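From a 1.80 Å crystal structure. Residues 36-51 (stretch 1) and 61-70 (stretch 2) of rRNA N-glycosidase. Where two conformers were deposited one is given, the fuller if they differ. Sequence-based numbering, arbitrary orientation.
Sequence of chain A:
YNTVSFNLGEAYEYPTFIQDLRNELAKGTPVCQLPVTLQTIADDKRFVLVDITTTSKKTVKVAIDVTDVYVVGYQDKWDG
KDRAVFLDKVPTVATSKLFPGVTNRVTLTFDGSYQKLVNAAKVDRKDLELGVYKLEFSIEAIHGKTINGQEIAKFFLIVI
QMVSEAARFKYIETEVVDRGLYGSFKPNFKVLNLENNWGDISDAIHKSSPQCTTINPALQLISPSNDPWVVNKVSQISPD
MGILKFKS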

# COMPACT_ATOMS: atom_id res chain seq x y z
N VAL A 36 12.48 -4.32 8.19
CA VAL A 36 13.03 -3.75 6.95
C VAL A 36 12.76 -4.70 5.79
O VAL A 36 12.81 -5.92 5.97
N THR A 37 12.47 -4.16 4.61
CA THR A 37 12.22 -5.01 3.44
C THR A 37 13.55 -5.39 2.79
O THR A 37 14.60 -4.82 3.11
N LEU A 38 13.51 -6.37 1.89
CA LEU A 38 14.70 -6.81 1.16
C LEU A 38 14.71 -6.13 -0.21
O LEU A 38 13.66 -6.01 -0.85
N GLN A 39 15.88 -5.68 -0.66
CA GLN A 39 15.98 -5.01 -1.96
C GLN A 39 15.81 -6.00 -3.11
O GLN A 39 15.21 -5.67 -4.13
N THR A 40 16.36 -7.20 -2.95
CA THR A 40 16.23 -8.23 -3.98
C THR A 40 15.85 -9.54 -3.32
O THR A 40 16.22 -9.81 -2.17
N ILE A 41 15.11 -10.37 -4.04
CA ILE A 41 14.68 -11.65 -3.51
C ILE A 41 14.35 -12.56 -4.68
O ILE A 41 14.12 -12.08 -5.79
N ALA A 42 14.35 -13.86 -4.44
CA ALA A 42 14.05 -14.84 -5.48
C ALA A 42 12.69 -14.56 -6.11
O ALA A 42 11.75 -14.17 -5.42
N ASP A 43 12.58 -14.77 -7.42
CA ASP A 43 11.31 -14.52 -8.09
C ASP A 43 10.14 -15.27 -7.46
O ASP A 43 9.00 -14.78 -7.48
N ASP A 44 10.40 -16.44 -6.89
CA ASP A 44 9.35 -17.25 -6.27
C ASP A 44 8.85 -16.72 -4.92
O ASP A 44 7.90 -17.26 -4.36
N LYS A 45 9.49 -15.67 -4.41
CA LYS A 45 9.09 -15.09 -3.13
C LYS A 45 8.95 -13.58 -3.26
O LYS A 45 8.82 -12.86 -2.27
N ARG A 46 8.95 -13.12 -4.51
CA ARG A 46 8.88 -11.71 -4.84
C ARG A 46 7.56 -11.00 -4.52
O ARG A 46 7.54 -9.79 -4.31
N PHE A 47 6.45 -11.75 -4.48
CA PHE A 47 5.16 -11.12 -4.21
C PHE A 47 4.34 -11.73 -3.09
O PHE A 47 4.51 -12.90 -2.74
N VAL A 48 3.47 -10.92 -2.51
CA VAL A 48 2.55 -11.38 -1.47
C VAL A 48 1.18 -11.01 -2.02
O VAL A 48 1.02 -9.94 -2.61
N LEU A 49 0.21 -11.89 -1.86
CA LEU A 49 -1.13 -11.64 -2.36
C LEU A 49 -2.08 -11.23 -1.24
O LEU A 49 -2.06 -11.80 -0.15
N VAL A 50 -2.90 -10.22 -1.51
CA VAL A 50 -3.86 -9.71 -0.54
C VAL A 50 -5.27 -9.91 -1.08
O VAL A 50 -5.69 -9.24 -2.02
N ASP A 51 -6.00 -10.85 -0.49
CA ASP A 51 -7.36 -11.16 -0.90
C ASP A 51 -8.37 -10.29 -0.16
O ASP A 51 -8.55 -10.44 1.05
N LYS A 61 -7.86 -10.16 -5.83
CA LYS A 61 -6.57 -10.58 -5.30
C LYS A 61 -5.52 -9.56 -5.73
O LYS A 61 -5.14 -9.52 -6.89
N VAL A 62 -5.06 -8.75 -4.79
CA VAL A 62 -4.08 -7.70 -5.08
C VAL A 62 -2.65 -8.18 -4.85
O VAL A 62 -2.32 -8.71 -3.79
N ALA A 63 -1.80 -7.98 -5.85
CA ALA A 63 -0.40 -8.40 -5.76
C ALA A 63 0.50 -7.26 -5.32
O ALA A 63 0.45 -6.16 -5.88
N ILE A 64 1.34 -7.53 -4.32
CA ILE A 64 2.27 -6.53 -3.79
C ILE A 64 3.71 -7.02 -3.87
O ILE A 64 4.02 -8.15 -3.48
N ASP A 65 4.59 -6.16 -4.38
CA ASP A 65 6.02 -6.44 -4.52
C ASP A 65 6.60 -6.34 -3.11
O ASP A 65 6.57 -5.26 -2.52
N VAL A 66 7.15 -7.43 -2.57
CA VAL A 66 7.67 -7.38 -1.21
C VAL A 66 8.92 -6.54 -1.02
O VAL A 66 9.26 -6.17 0.11
N THR A 67 9.62 -6.23 -2.11
CA THR A 67 10.84 -5.44 -1.97
C THR A 67 10.55 -3.97 -1.68
O THR A 67 11.32 -3.31 -0.97
N ASP A 68 9.44 -3.45 -2.19
CA ASP A 68 9.10 -2.04 -1.99
C ASP A 68 7.65 -1.76 -1.60
O ASP A 68 7.24 -0.60 -1.50
N VAL A 69 6.88 -2.83 -1.36
CA VAL A 69 5.47 -2.74 -0.99
C VAL A 69 4.61 -2.04 -2.06
O VAL A 69 3.57 -1.46 -1.76
N TYR A 70 5.05 -2.12 -3.32
CA TYR A 70 4.30 -1.52 -4.43
C TYR A 70 3.21 -2.47 -4.92
O TYR A 70 3.47 -3.65 -5.12

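Packing of residues 36-51 against residues 61-70 of rRNA N-glycosidase, which together bury 888 Å² counted over both sides. Strands 47-51 and 61-65 run antiparallel, and the chain beyond the second strand turns and packs against the loop that precedes the first. Thr 67 and Val 66, in that turn, lose the most surface to the other stretch, 94 and 93 Å².

Thr 67 (chi1 p) has its CA-to-CB bond sideways to stretch 1, yet it is enclosed by several residues. Its CG2 lies 3.5 Å from Gln 39 O, 4.1 Å from Ile 41 CG2 and 3.6 Å from Arg 46 NE. Its OG1 turns back within its own stretch and donates to Asp 65 OD1 at 2.7 Å, while its backbone N donates to the same Asp 65 OD1 at 3.0 Å. The main chain is also engaged: Thr 37 (p), pointing toward stretch 2, donates from OG1 to Thr 67 O at 2.9 Å, and Thr 67 CA makes a CA-H...O contact with Leu 38 O at 3.1 Å.

Asp 65 (t) therefore ties the turn together and also binds Arg 46. The arginine starts sideways, but its t, p, t course through chi1 to chi3 brings its end nearer to stretch 2. There the guanidinium meets the carboxylate at its edge, near its plane, in a two-pronged salt bridge: Arg 46 NE donates to Asp 65 OD1 at 2.8 Å and Arg 46 NH2 to Asp 65 OD2 at 2.9 Å. Asp 65 OD1 thus accepts from both stretches.

Val 66 (m) points toward stretch 1 and spreads its two methyls. CG2 reaches Ile 41 CG2 at 4.1 Å and Lys 45 O at 3.5 Å; CG1 reaches Val 48 CG1 at 4.1 Å. Its backbone N donates to Arg 46 O at 3.0 Å, with a nearly straight angle of 170°, fixing the valine against the start of the strand. On the carbonyl side, a water donates to Val 66 O at 2.9 Å and accepts from Leu 38 N at 3.0 Å, bridging the two backbones.

In the sheet, side chains alternate between two faces. Val 48 (p), Val 50 (t), Val 62 (t) and Ile 64 (m, t) share one face as an aliphatic layer: Val 48 CG1 sits 3.7 Å from Ile 64 CB, and Val 50 CG2 is 3.9 Å from Ile 64 CD1. Reciprocal backbone hydrogen bonds hold Val 48 to Ile 64 and Val 50 to Val 62. The other face is more mixed. Phe 47 (m) lays its ring by Asp 65, with CD2 3.7 Å from Asp 65 CA, while Leu 49 (m, t) brings CD2 to 4.0 Å from Ala 63 CB. Farther along, Asp 51 (m) brings OD1 to 3.2 Å from Lys 61 CG; the associated salt bridge, Asp 51 OD2 to Lys 61 NZ, is long at 3.8 Å.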

# COMPACT_ATOMS: atom_id res chain seq x y z
CB VAL A 36 14.56 -3.52 7.08
CG1 VAL A 36 15.11 -2.90 5.79
CG2 VAL A 36 14.87 -2.64 8.28
CB THR A 37 11.36 -4.29 2.36
OG1 THR A 37 12.08 -3.17 1.83
CG2 THR A 37 10.04 -3.82 2.94
CB LEU A 38 14.67 -8.33 0.94
CG LEU A 38 15.21 -9.26 2.01
CD1 LEU A 38 15.05 -10.71 1.55
CD2 LEU A 38 16.68 -8.95 2.27
CB GLN A 39 17.32 -4.30 -2.09
CG GLN A 39 17.50 -3.59 -3.43
CD GLN A 39 18.74 -2.73 -3.48
OE1 GLN A 39 19.73 -3.01 -2.82
NE2 GLN A 39 18.69 -1.67 -4.28
CB THR A 40 17.54 -8.44 -4.80
OG1 THR A 40 18.57 -8.93 -3.94
CG2 THR A 40 17.98 -7.14 -5.44
CB ILE A 41 13.44 -11.45 -2.60
CG1 ILE A 41 13.18 -12.70 -1.76
CG2 ILE A 41 12.22 -11.08 -3.45
CD1 ILE A 41 12.11 -12.51 -0.71
CB ALA A 42 14.09 -16.24 -4.91
CB ASP A 43 11.41 -14.88 -9.58
CG ASP A 43 12.33 -13.96 -10.36
OD1 ASP A 43 12.52 -12.79 -9.95
OD2 ASP A 43 12.87 -14.40 -11.39
CB ASP A 44 9.84 -18.68 -6.08
CG ASP A 44 10.97 -18.78 -5.07
OD1 ASP A 44 11.71 -17.79 -4.92
OD2 ASP A 44 11.13 -19.85 -4.45
CB LYS A 45 10.12 -15.42 -2.05
CG LYS A 45 10.25 -16.90 -1.74
CD LYS A 45 11.21 -17.15 -0.59
CE LYS A 45 12.63 -16.73 -0.94
NZ LYS A 45 13.60 -17.06 0.15
CB ARG A 46 9.23 -11.52 -6.32
CG ARG A 46 9.28 -10.08 -6.82
CD ARG A 46 10.33 -9.23 -6.11
NE ARG A 46 10.38 -7.88 -6.66
CZ ARG A 46 10.99 -7.55 -7.79
NH1 ARG A 46 11.63 -8.48 -8.50
NH2 ARG A 46 10.94 -6.30 -8.24
CB PHE A 47 4.28 -11.14 -5.47
CG PHE A 47 4.92 -10.52 -6.68
CD1 PHE A 47 5.50 -11.32 -7.66
CD2 PHE A 47 4.97 -9.14 -6.82
CE1 PHE A 47 6.12 -10.75 -8.77
CE2 PHE A 47 5.59 -8.56 -7.92
CZ PHE A 47 6.17 -9.36 -8.90
CB VAL A 48 2.79 -10.69 -0.11
CG1 VAL A 48 2.69 -9.18 -0.25
CG2 VAL A 48 1.76 -11.19 0.91
CB LEU A 49 -1.66 -12.89 -3.08
CG LEU A 49 -0.72 -13.43 -4.17
CD1 LEU A 49 -1.25 -14.75 -4.72
CD2 LEU A 49 -0.60 -12.40 -5.28
CB VAL A 50 -3.62 -8.21 -0.27
CG1 VAL A 50 -4.69 -7.66 0.67
CG2 VAL A 50 -2.24 -8.00 0.33
CB ASP A 51 -7.68 -12.64 -0.63
CG ASP A 51 -7.05 -13.57 -1.64
OD1 ASP A 51 -6.16 -13.13 -2.39
OD2 ASP A 51 -7.46 -14.75 -1.68
CB LYS A 61 -6.17 -11.96 -5.84
CG LYS A 61 -7.07 -13.11 -5.43
CD LYS A 61 -6.64 -14.38 -6.17
CE LYS A 61 -6.84 -15.64 -5.35
NZ LYS A 61 -8.27 -15.99 -5.15
CB VAL A 62 -4.36 -6.47 -4.20
CG1 VAL A 62 -3.42 -5.33 -4.58
CG2 VAL A 62 -5.81 -6.04 -4.36
CB ALA A 63 0.07 -8.94 -7.11
CB ILE A 64 1.92 -6.20 -2.32
CG1 ILE A 64 0.56 -5.49 -2.25
CG2 ILE A 64 3.02 -5.32 -1.69
CD1 ILE A 64 0.10 -5.16 -0.84
CB ASP A 65 6.64 -5.38 -5.43
CG ASP A 65 8.09 -5.68 -5.79
OD1 ASP A 65 8.81 -6.26 -4.96
OD2 ASP A 65 8.51 -5.31 -6.91
CB VAL A 66 7.96 -8.80 -0.64
CG1 VAL A 66 6.70 -9.65 -0.73
CG2 VAL A 66 9.13 -9.44 -1.39
CB THR A 67 11.73 -5.53 -3.24
OG1 THR A 67 11.07 -4.91 -4.35
CG2 THR A 67 12.02 -6.99 -3.58
CB ASP A 68 9.43 -1.25 -3.26
CG ASP A 68 8.84 -1.88 -4.51
OD1 ASP A 68 7.85 -2.63 -4.39
OD2 ASP A 68 9.35 -1.60 -5.62
CB VAL A 69 5.27 -2.00 0.37
CG1 VAL A 69 3.95 -2.44 1.01
CG2 VAL A 69 6.43 -2.31 1.31
CB TYR A 70 5.20 -1.24 -5.64
CG TYR A 70 6.15 -0.07 -5.55
CD1 TYR A 70 6.85 0.35 -6.68
CD2 TYR A 70 6.36 0.61 -4.35
CE1 TYR A 70 7.75 1.41 -6.62
CE2 TYR A 70 7.26 1.67 -4.28
CZ TYR A 70 7.95 2.07 -5.42
OH TYR A 70 8.84 3.11 -5.37
O HOH W 1 10.88 -7.75 1.88